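Local structure of putative dioxygenase (1H-3-hydroxy-4-oxoquinaldine 2,4-dioxygenase) (Mycobacteroides abscessus subsp. abscessus, 6RA3) at residues I210-S215 against A224-F229; R200-A205 against A230-W235; G242-T245 against I250-P253; G98-L103 against D188-T193. The protein cleaves the ring of the Pseudomonas quinolone signal PQS with dioxygen, giving N-octanoylanthranilate and carbon monoxide, and thereby degrades this quorum-sensing molecule. One frame throughout, in Å; residues are numbered along the deposited sequence.

Contact 1 of 4, residues I210-S215 against A224-F229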
# COMPACT_ATOMS: atom_id res chain seq x y z
N ILE A 210 29.67 7.32 -16.81
CA ILE A 210 29.46 6.98 -15.41
C ILE A 210 29.77 8.20 -14.57
O ILE A 210 30.77 8.89 -14.81
CB ILE A 210 30.31 5.77 -15.00
CG1 ILE A 210 29.89 4.54 -15.80
CG2 ILE A 210 30.21 5.55 -13.52
CD1 ILE A 210 30.87 3.39 -15.76
N ARG A 211 28.94 8.47 -13.57
CA ARG A 211 29.15 9.58 -12.65
C ARG A 211 28.98 9.08 -11.23
O ARG A 211 27.93 8.52 -10.89
CB ARG A 211 28.20 10.76 -12.91
CG ARG A 211 28.44 11.93 -11.91
CD ARG A 211 27.88 13.31 -12.36
NE ARG A 211 28.05 13.58 -13.79
CZ ARG A 211 27.49 14.59 -14.45
NH1 ARG A 211 26.72 15.48 -13.82
NH2 ARG A 211 27.72 14.73 -15.75
N HIS A 212 30.00 9.30 -10.40
CA HIS A 212 29.91 9.04 -8.98
C HIS A 212 29.70 10.37 -8.26
O HIS A 212 30.43 11.33 -8.49
CB HIS A 212 31.17 8.34 -8.46
CG HIS A 212 31.13 8.00 -7.01
ND1 HIS A 212 32.26 7.91 -6.24
CD2 HIS A 212 30.09 7.73 -6.18
CE1 HIS A 212 31.93 7.60 -5.00
NE2 HIS A 212 30.61 7.49 -4.94
N VAL A 213 28.66 10.42 -7.44
CA VAL A 213 28.33 11.56 -6.61
C VAL A 213 28.35 11.07 -5.17
O VAL A 213 27.78 10.02 -4.87
CB VAL A 213 26.95 12.14 -6.96
CG1 VAL A 213 26.62 13.28 -6.05
CG2 VAL A 213 26.90 12.59 -8.40
N PHE A 214 28.99 11.83 -4.29
CA PHE A 214 29.24 11.34 -2.94
C PHE A 214 29.47 12.52 -2.02
O PHE A 214 29.71 13.64 -2.47
CB PHE A 214 30.43 10.38 -2.92
CG PHE A 214 31.70 10.99 -3.48
CD1 PHE A 214 32.08 10.75 -4.80
CD2 PHE A 214 32.51 11.79 -2.68
CE1 PHE A 214 33.26 11.30 -5.31
CE2 PHE A 214 33.69 12.34 -3.19
CZ PHE A 214 34.06 12.09 -4.51
N SER A 215 29.39 12.24 -0.72
CA SER A 215 29.66 13.22 0.32
C SER A 215 30.59 12.71 1.41
O SER A 215 31.18 13.52 2.13
CB SER A 215 28.36 13.65 1.00
OG SER A 215 27.47 14.20 0.07
N ALA A 224 41.60 12.86 -5.23
CA ALA A 224 42.63 12.79 -6.26
C ALA A 224 42.57 11.48 -7.00
O ALA A 224 42.92 11.41 -8.19
CB ALA A 224 44.02 12.98 -5.65
N LEU A 225 42.13 10.41 -6.33
CA LEU A 225 41.92 9.15 -7.03
C LEU A 225 40.86 9.31 -8.13
O LEU A 225 40.97 8.71 -9.20
CB LEU A 225 41.54 8.07 -6.02
CG LEU A 225 41.08 6.71 -6.56
CD1 LEU A 225 42.25 5.83 -7.01
CD2 LEU A 225 40.24 6.04 -5.47
N HIS A 226 39.84 10.14 -7.87
CA HIS A 226 38.79 10.39 -8.85
C HIS A 226 39.30 11.23 -10.02
O HIS A 226 39.16 10.85 -11.19
CB HIS A 226 37.60 11.07 -8.19
CG HIS A 226 36.69 10.13 -7.45
ND1 HIS A 226 36.89 9.80 -6.12
CD2 HIS A 226 35.58 9.48 -7.84
CE1 HIS A 226 35.94 8.96 -5.74
NE2 HIS A 226 35.13 8.75 -6.76
N ASP A 227 39.86 12.42 -9.71
CA ASP A 227 40.57 13.22 -10.72
C ASP A 227 41.43 12.33 -11.59
O ASP A 227 41.38 12.39 -12.82
CB ASP A 227 41.45 14.26 -10.03
CG ASP A 227 40.66 15.28 -9.26
OD1 ASP A 227 39.55 15.60 -9.73
OD2 ASP A 227 41.13 15.77 -8.20
N ASP A 228 42.26 11.52 -10.93
CA ASP A 228 43.13 10.56 -11.60
C ASP A 228 42.33 9.63 -12.49
O ASP A 228 42.68 9.41 -13.66
CB ASP A 228 43.89 9.79 -10.51
CG ASP A 228 45.06 9.00 -11.04
OD1 ASP A 228 44.92 8.27 -12.05
OD2 ASP A 228 46.14 9.12 -10.41
N PHE A 229 41.25 9.06 -11.95
CA PHE A 229 40.41 8.18 -12.76
C PHE A 229 39.73 8.97 -13.87
O PHE A 229 39.67 8.52 -15.02
CB PHE A 229 39.39 7.48 -11.85
CG PHE A 229 38.84 6.22 -12.45
CD1 PHE A 229 39.56 5.04 -12.40
CD2 PHE A 229 37.60 6.21 -13.07
CE1 PHE A 229 39.07 3.88 -12.97
CE2 PHE A 229 37.10 5.06 -13.63
CZ PHE A 229 37.84 3.88 -13.58

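Contact 2 of 4, residues R200-A205 against A230-W235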
# COMPACT_ATOMS: atom_id res chain seq x y z
N ARG A 200 36.39 -2.55 -11.41
CA ARG A 200 35.23 -3.12 -12.09
C ARG A 200 34.86 -2.26 -13.31
O ARG A 200 34.62 -2.80 -14.40
CB ARG A 200 34.04 -3.26 -11.13
CG ARG A 200 32.98 -4.29 -11.58
CD ARG A 200 32.04 -3.78 -12.69
NE ARG A 200 31.24 -4.86 -13.28
CZ ARG A 200 31.51 -5.46 -14.44
NH1 ARG A 200 32.56 -5.08 -15.16
NH2 ARG A 200 30.73 -6.45 -14.87
N MET A 201 34.87 -0.93 -13.16
CA MET A 201 34.52 -0.04 -14.27
C MET A 201 35.49 -0.17 -15.45
O MET A 201 35.06 -0.15 -16.62
CB MET A 201 34.49 1.41 -13.81
CG MET A 201 33.39 1.69 -12.81
SD MET A 201 33.22 3.42 -12.48
CE MET A 201 33.62 3.69 -10.77
N GLU A 202 36.80 -0.27 -15.17
CA GLU A 202 37.78 -0.41 -16.25
C GLU A 202 37.63 -1.73 -16.98
O GLU A 202 38.08 -1.85 -18.13
CB GLU A 202 39.20 -0.25 -15.71
CG GLU A 202 39.46 1.06 -14.95
CD GLU A 202 40.93 1.21 -14.51
OE1 GLU A 202 41.78 1.47 -15.38
OE2 GLU A 202 41.22 1.07 -13.30
N ALA A 203 37.01 -2.73 -16.35
CA ALA A 203 36.75 -3.99 -17.02
C ALA A 203 35.52 -3.95 -17.93
O ALA A 203 35.22 -4.97 -18.57
CB ALA A 203 36.59 -5.09 -15.97
N LEU A 204 34.82 -2.82 -18.02
CA LEU A 204 33.62 -2.75 -18.86
C LEU A 204 33.99 -2.82 -20.33
O LEU A 204 34.85 -2.06 -20.79
CB LEU A 204 32.85 -1.46 -18.57
CG LEU A 204 32.10 -1.40 -17.24
CD1 LEU A 204 31.72 0.03 -16.90
CD2 LEU A 204 30.87 -2.32 -17.28
N ALA A 205 33.34 -3.73 -21.06
CA ALA A 205 33.49 -3.86 -22.51
C ALA A 205 33.48 -2.50 -23.22
O ALA A 205 34.50 -2.07 -23.75
CB ALA A 205 32.37 -4.75 -23.09
N ALA A 230 39.25 10.18 -13.56
CA ALA A 230 38.55 11.00 -14.55
C ALA A 230 39.49 11.47 -15.66
O ALA A 230 39.07 11.58 -16.82
CB ALA A 230 37.89 12.19 -13.87
N ALA A 231 40.77 11.74 -15.32
CA ALA A 231 41.75 12.11 -16.33
C ALA A 231 42.09 10.96 -17.27
O ALA A 231 42.36 11.20 -18.46
CB ALA A 231 43.01 12.63 -15.65
N ARG A 232 42.07 9.72 -16.78
CA ARG A 232 42.37 8.56 -17.62
C ARG A 232 41.22 8.20 -18.55
O ARG A 232 41.44 7.61 -19.62
CB ARG A 232 42.67 7.33 -16.75
CG ARG A 232 44.07 7.20 -16.21
CD ARG A 232 44.17 5.93 -15.33
NE ARG A 232 43.77 6.17 -13.93
CZ ARG A 232 43.32 5.24 -13.09
NH1 ARG A 232 43.18 3.98 -13.48
NH2 ARG A 232 42.99 5.58 -11.84
N HIS A 233 39.99 8.49 -18.14
CA HIS A 233 38.79 7.92 -18.77
C HIS A 233 37.81 9.05 -19.06
O HIS A 233 37.22 9.60 -18.11
CB HIS A 233 38.14 6.87 -17.88
CG HIS A 233 39.00 5.66 -17.62
ND1 HIS A 233 39.67 5.47 -16.43
CD2 HIS A 233 39.30 4.60 -18.39
CE1 HIS A 233 40.34 4.34 -16.48
NE2 HIS A 233 40.13 3.78 -17.66
N PRO A 234 37.64 9.44 -20.33
CA PRO A 234 36.66 10.49 -20.64
C PRO A 234 35.25 10.18 -20.14
O PRO A 234 34.54 11.11 -19.76
CB PRO A 234 36.70 10.56 -22.18
CG PRO A 234 38.08 10.08 -22.54
CD PRO A 234 38.38 8.99 -21.53
N TRP A 235 34.84 8.91 -20.12
CA TRP A 235 33.46 8.57 -19.78
C TRP A 235 33.14 8.71 -18.30
O TRP A 235 31.96 8.60 -17.94
CB TRP A 235 33.13 7.14 -20.23
CG TRP A 235 34.19 6.14 -20.00
CD1 TRP A 235 35.09 5.66 -20.92
CD2 TRP A 235 34.49 5.47 -18.76
NE1 TRP A 235 35.92 4.73 -20.33
CE2 TRP A 235 35.57 4.60 -19.01
CE3 TRP A 235 33.94 5.51 -17.47
CZ2 TRP A 235 36.12 3.78 -18.02
CZ3 TRP A 235 34.49 4.70 -16.48
CH2 TRP A 235 35.56 3.85 -16.76

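Contact 3 of 4, residues G242-T245 against I250-P253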
# COMPACT_ATOMS: atom_id res chain seq x y z
N GLY A 242 29.43 17.53 -0.30
CA GLY A 242 29.39 18.35 0.91
C GLY A 242 28.23 18.07 1.83
O GLY A 242 27.85 18.95 2.63
N GLY A 243 27.62 16.87 1.74
CA GLY A 243 26.62 16.48 2.71
C GLY A 243 27.25 15.87 3.94
O GLY A 243 28.42 15.51 3.93
N GLU A 244 26.46 15.77 5.00
CA GLU A 244 26.95 15.16 6.23
C GLU A 244 26.91 13.64 6.19
O GLU A 244 27.63 13.00 6.97
CB GLU A 244 26.15 15.66 7.42
CG GLU A 244 26.23 17.17 7.65
CD GLU A 244 25.14 17.67 8.58
OE1 GLU A 244 25.48 18.33 9.58
OE2 GLU A 244 23.95 17.38 8.32
N THR A 245 26.14 13.05 5.27
CA THR A 245 25.72 11.67 5.42
C THR A 245 26.10 10.86 4.19
O THR A 245 26.45 11.38 3.13
CB THR A 245 24.21 11.59 5.67
OG1 THR A 245 23.51 11.68 4.42
CG2 THR A 245 23.75 12.71 6.57
N ILE A 250 18.96 11.31 -0.33
CA ILE A 250 17.94 11.66 0.65
C ILE A 250 18.26 12.98 1.32
O ILE A 250 17.36 13.75 1.64
CB ILE A 250 17.79 10.55 1.72
CG1 ILE A 250 17.56 9.18 1.08
CG2 ILE A 250 16.65 10.93 2.70
CD1 ILE A 250 17.54 8.04 2.09
N GLU A 251 19.54 13.21 1.60
CA GLU A 251 19.94 14.45 2.26
C GLU A 251 19.84 15.62 1.30
O GLU A 251 19.46 16.72 1.71
CB GLU A 251 21.37 14.33 2.79
CG GLU A 251 21.74 15.47 3.71
CD GLU A 251 23.22 15.55 4.01
OE1 GLU A 251 24.00 14.75 3.46
OE2 GLU A 251 23.60 16.44 4.79
N LEU A 252 20.16 15.40 0.03
CA LEU A 252 20.21 16.46 -0.99
C LEU A 252 19.47 16.04 -2.26
O LEU A 252 20.05 15.95 -3.34
CB LEU A 252 21.66 16.80 -1.30
CG LEU A 252 22.38 17.38 -0.08
CD1 LEU A 252 23.87 17.38 -0.35
CD2 LEU A 252 21.84 18.78 0.19
N PRO A 253 18.15 15.79 -2.15
CA PRO A 253 17.43 15.21 -3.30
C PRO A 253 17.44 16.09 -4.55
O PRO A 253 17.67 15.58 -5.65
CB PRO A 253 16.01 15.02 -2.75
CG PRO A 253 15.87 16.01 -1.70
CD PRO A 253 17.24 16.10 -1.04
O HOH W 1 25.32 13.14 1.52

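Contact 4 of 4, residues G98-L103 against D188-T193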
# COMPACT_ATOMS: atom_id res chain seq x y z
N GLY A 98 24.37 -0.82 -4.18
CA GLY A 98 23.61 -1.06 -5.39
C GLY A 98 24.37 -0.69 -6.65
O GLY A 98 24.10 -1.25 -7.73
N GLY A 99 25.37 0.21 -6.53
CA GLY A 99 26.24 0.52 -7.66
C GLY A 99 26.81 -0.71 -8.34
O GLY A 99 26.99 -0.73 -9.56
N TRP A 100 27.09 -1.76 -7.56
CA TRP A 100 27.67 -2.94 -8.16
C TRP A 100 26.73 -3.57 -9.16
O TRP A 100 27.17 -4.04 -10.21
CB TRP A 100 28.06 -3.97 -7.10
CG TRP A 100 29.13 -3.56 -6.17
CD1 TRP A 100 28.98 -3.01 -4.93
CD2 TRP A 100 30.55 -3.68 -6.39
NE1 TRP A 100 30.22 -2.78 -4.36
CE2 TRP A 100 31.19 -3.17 -5.24
CE3 TRP A 100 31.33 -4.18 -7.44
CZ2 TRP A 100 32.59 -3.14 -5.11
CZ3 TRP A 100 32.73 -4.15 -7.30
CH2 TRP A 100 33.33 -3.63 -6.14
N ALA A 101 25.42 -3.64 -8.83
CA ALA A 101 24.45 -4.19 -9.77
C ALA A 101 24.25 -3.26 -10.95
O ALA A 101 24.13 -3.72 -12.09
CB ALA A 101 23.12 -4.42 -9.05
N ALA A 102 24.22 -1.95 -10.69
CA ALA A 102 24.10 -0.97 -11.78
C ALA A 102 25.21 -1.16 -12.82
O ALA A 102 24.95 -1.10 -14.03
CB ALA A 102 24.14 0.45 -11.21
N LEU A 103 26.45 -1.40 -12.38
CA LEU A 103 27.54 -1.60 -13.33
C LEU A 103 27.42 -2.95 -14.03
O LEU A 103 27.71 -3.07 -15.23
CB LEU A 103 28.87 -1.45 -12.61
CG LEU A 103 29.01 -0.06 -11.98
CD1 LEU A 103 30.15 0.04 -11.00
CD2 LEU A 103 29.19 0.97 -13.10
N ASP A 188 31.38 -7.92 0.71
CA ASP A 188 32.72 -8.46 0.96
C ASP A 188 33.24 -9.16 -0.29
O ASP A 188 34.37 -8.92 -0.72
CB ASP A 188 32.68 -9.39 2.16
CG ASP A 188 34.06 -9.84 2.63
OD1 ASP A 188 34.99 -9.01 2.70
OD2 ASP A 188 34.20 -11.03 2.99
N GLU A 189 32.40 -9.97 -0.93
CA GLU A 189 32.85 -10.72 -2.10
C GLU A 189 33.12 -9.81 -3.29
O GLU A 189 34.03 -10.08 -4.09
CB GLU A 189 31.82 -11.78 -2.47
CG GLU A 189 32.18 -12.63 -3.71
CD GLU A 189 30.97 -13.32 -4.31
OE1 GLU A 189 29.90 -13.34 -3.65
OE2 GLU A 189 31.08 -13.85 -5.44
N ALA A 190 32.32 -8.75 -3.45
CA ALA A 190 32.50 -7.86 -4.59
C ALA A 190 33.88 -7.19 -4.54
O ALA A 190 34.59 -7.12 -5.56
CB ALA A 190 31.38 -6.81 -4.61
N TYR A 191 34.30 -6.74 -3.36
CA TYR A 191 35.63 -6.13 -3.25
C TYR A 191 36.75 -7.15 -3.36
O TYR A 191 37.85 -6.80 -3.81
CB TYR A 191 35.75 -5.37 -1.94
CG TYR A 191 35.04 -4.04 -1.96
CD1 TYR A 191 33.73 -3.94 -1.51
CD2 TYR A 191 35.67 -2.90 -2.43
CE1 TYR A 191 33.05 -2.72 -1.52
CE2 TYR A 191 35.01 -1.67 -2.44
CZ TYR A 191 33.69 -1.59 -1.99
OH TYR A 191 33.01 -0.40 -1.98
N ARG A 192 36.51 -8.40 -2.96
CA ARG A 192 37.53 -9.45 -3.13
C ARG A 192 37.68 -9.86 -4.59
O ARG A 192 38.76 -10.27 -5.00
CB ARG A 192 37.18 -10.70 -2.31
CG ARG A 192 37.27 -10.54 -0.82
CD ARG A 192 37.26 -11.91 -0.14
NE ARG A 192 36.67 -12.96 -0.96
CZ ARG A 192 35.43 -13.42 -0.83
NH1 ARG A 192 34.61 -12.93 0.10
NH2 ARG A 192 35.00 -14.39 -1.63
N THR A 193 36.60 -9.81 -5.36
CA THR A 193 36.64 -10.24 -6.75
C THR A 193 37.30 -9.19 -7.64
O THR A 193 38.23 -9.49 -8.40
CB THR A 193 35.21 -10.50 -7.24
OG1 THR A 193 34.58 -11.41 -6.34
CG2 THR A 193 35.18 -11.04 -8.69

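Contact 1 of 4, residues I210-S215 against A224-F229
The imidazole of H226 reaches from its helix to H212 and F214 on the adjacent strand, and accounts for the whole contact. CG lies beside the backbone N and opposite the carbonyl carbon (chi1 -80°), which carries the ring from CB inward toward the strand. On the ring itself, ND1 is held within its own helix by a hydrogen bond to the carbonyl of Y222. F214 CE1 lies over one face of the imidazole, offset toward its rim, 3.6 Å from H226 CE1 and 3.5 Å from H226 NE2. The two rings meet obliquely, 34° between their planes. At the tip, H226 NE2 and H212 ND1 share a fairly straight hydrogen bond of 3.0 Å, with NE2 at the edge of the H212 ring and in its plane. F214 CD1 also lies over one face of that ring, so the three aromatic side chains form a cluster. H212 NE2 is bound to L122 N, which holds its ring at both nitrogens. The cluster joins strand 209-214 to helix 221-232 within a beta-alpha-beta unit of the alpha/beta hydrolase fold; M198 of helix 197-202 packs on H226, and Y238 of strand 236-240 touches both H226 and F214.

Contact 2 of 4, residues R200-A205 against A230-W235
M201 and W235 make the close, apolar half of this contact, while E202 faces R232 and H233 at the surface. On the inner side CB of M201 rests 4.0 Å from CH2 of W235, meeting the indole obliquely; the thioether beyond it leads away from 230-235. W235 holds CG between its backbone N and carbonyl carbon (chi1 41°), which folds the indole back alongside H233: CB of H233 sits over one indole face, and CH2 of W235 in turn lies above the imidazole.

The outer side is looser. E202 extends from the end of its helix, and its CG passes the imidazole at H233 CE1, 3.7 Å away, with carboxylate and ring planes 72° apart. OE1 lies 3.4 Å from R232 NH1, a long salt bridge whose carboxylate and guanidinium planes are 74° apart. OE1 also approaches the edge of the H233 ring, 3.4 Å from H233 CE1 and in the imidazole plane. R232 NE is bound to D228 of its own helix, so E202 is a second, more distant partner. With E202 and R232 both exposed, solvent should weaken their attraction.

Beneath the apolar half runs strand 209-214, where I210 receives M201, L204 and W235; F236 of strand 236-240 also touches M201, and helix 197-202 and the end of helix 221-232 pack side by side on this face of the sheet.

Contact 3 of 4, residues G242-T245 against I250-P253
The loop that follows the last strand of the sheet and leads to H246 is gripped at E244 and T245 by the carboxylate of E251, at the end of the short helix 248-251, with G243 packed against it. E251 carries CG anti to its backbone N (chi1 -169°) and stays extended beyond it, which sets both carboxylate oxygens against the loop backbone. OE2 accepts from E244 N at 2.9 Å with its syn lone pair, in a nearly straight bond. OE1 accepts from both T245 N, in a bent bond, and T245 OG1, each at 3.3 Å, and both come from the same face of the carboxylate, above its plane. Because G243 has no side chain, its CA can lie 3.2 Å from E251 OE1, with the carboxylate occupying the place a side chain would need. In the alpha/beta hydrolase fold this is the loop that carries the histidine of the active site; here H246, the probable proton donor and acceptor, directly follows T245. T245 OG1 also pairs with F247 N, forming an ST turn across H246. A water donates to T245 O and, at 2.8 Å, to E251 OE1. E244 OE2 lies 3.7 Å from E251 OE2 but is also hydrogen-bonded to T159 OG1. The donors around E251 would favour its carboxylate form, so any rise in proton affinity would probably fall on E244.

Contact 4 of 4, residues G98-L103 against D188-T193
W100 takes A190 on one face of its indole and Y191 at its edge, and these three side chains join the helix that follows the nucleophile elbow of the alpha/beta hydrolase fold to helix 177-194, part of the helical cap inserted between strands 116-120 and 209-214. W100 has by far the most surface buried. Its CG lies beside the backbone N, opposite the carbonyl carbon (chi1 -65°), and the indole projects across to the cap helix. A190 sets its methyl squarely over the six-membered ring: CB is 3.6 Å from the ring centroid and only 9° off the normal, a CH-pi contact over the centre of the face. The small alanine allows the helices to approach closely, with CA atoms 7.8 Å apart at W100 and A190. The edge of W100 points at the face of the Y191 phenol in a T-shaped pair, the planes 78° apart and the centroids 5.0 Å apart. W100 and Y191 both adjoin H97, assigned as a substrate-binding residue: the ring of H97 in the elbow lies nearly parallel to the indole, and the Y191 side chain is about 3 Å from that of H97; Y191 OH is itself tied to the carbonyl of I123. W100 CZ2 stands over the centre of the phenol ring, its nearest atom there being Y191 CE1 at 3.6 Å.

Overall arrangement
Along the chain contact 4 comes first, then contact 2 with contact 1 nested inside, and finally contact 3. Contacts 1 and 2 share helix 221-232, their centres about 11 Å apart, and meet where I210 N approaches W235 O. Contact 4 lies about 16 Å between centres from contact 2 and 17 Å from contact 1, L103 packing against both. A weak hydrogen bond between S215 and G243 links contact 1 to contact 3, whereas contacts 3 and 4 sit on opposite sides of the chain's centre. Contact 4 joins cap to core beside H97, contact 1 fastens helix 221-232 to strand 209-214, contact 2 joins that helix's end to helix 197-202, and contact 3 shapes the loop of H246.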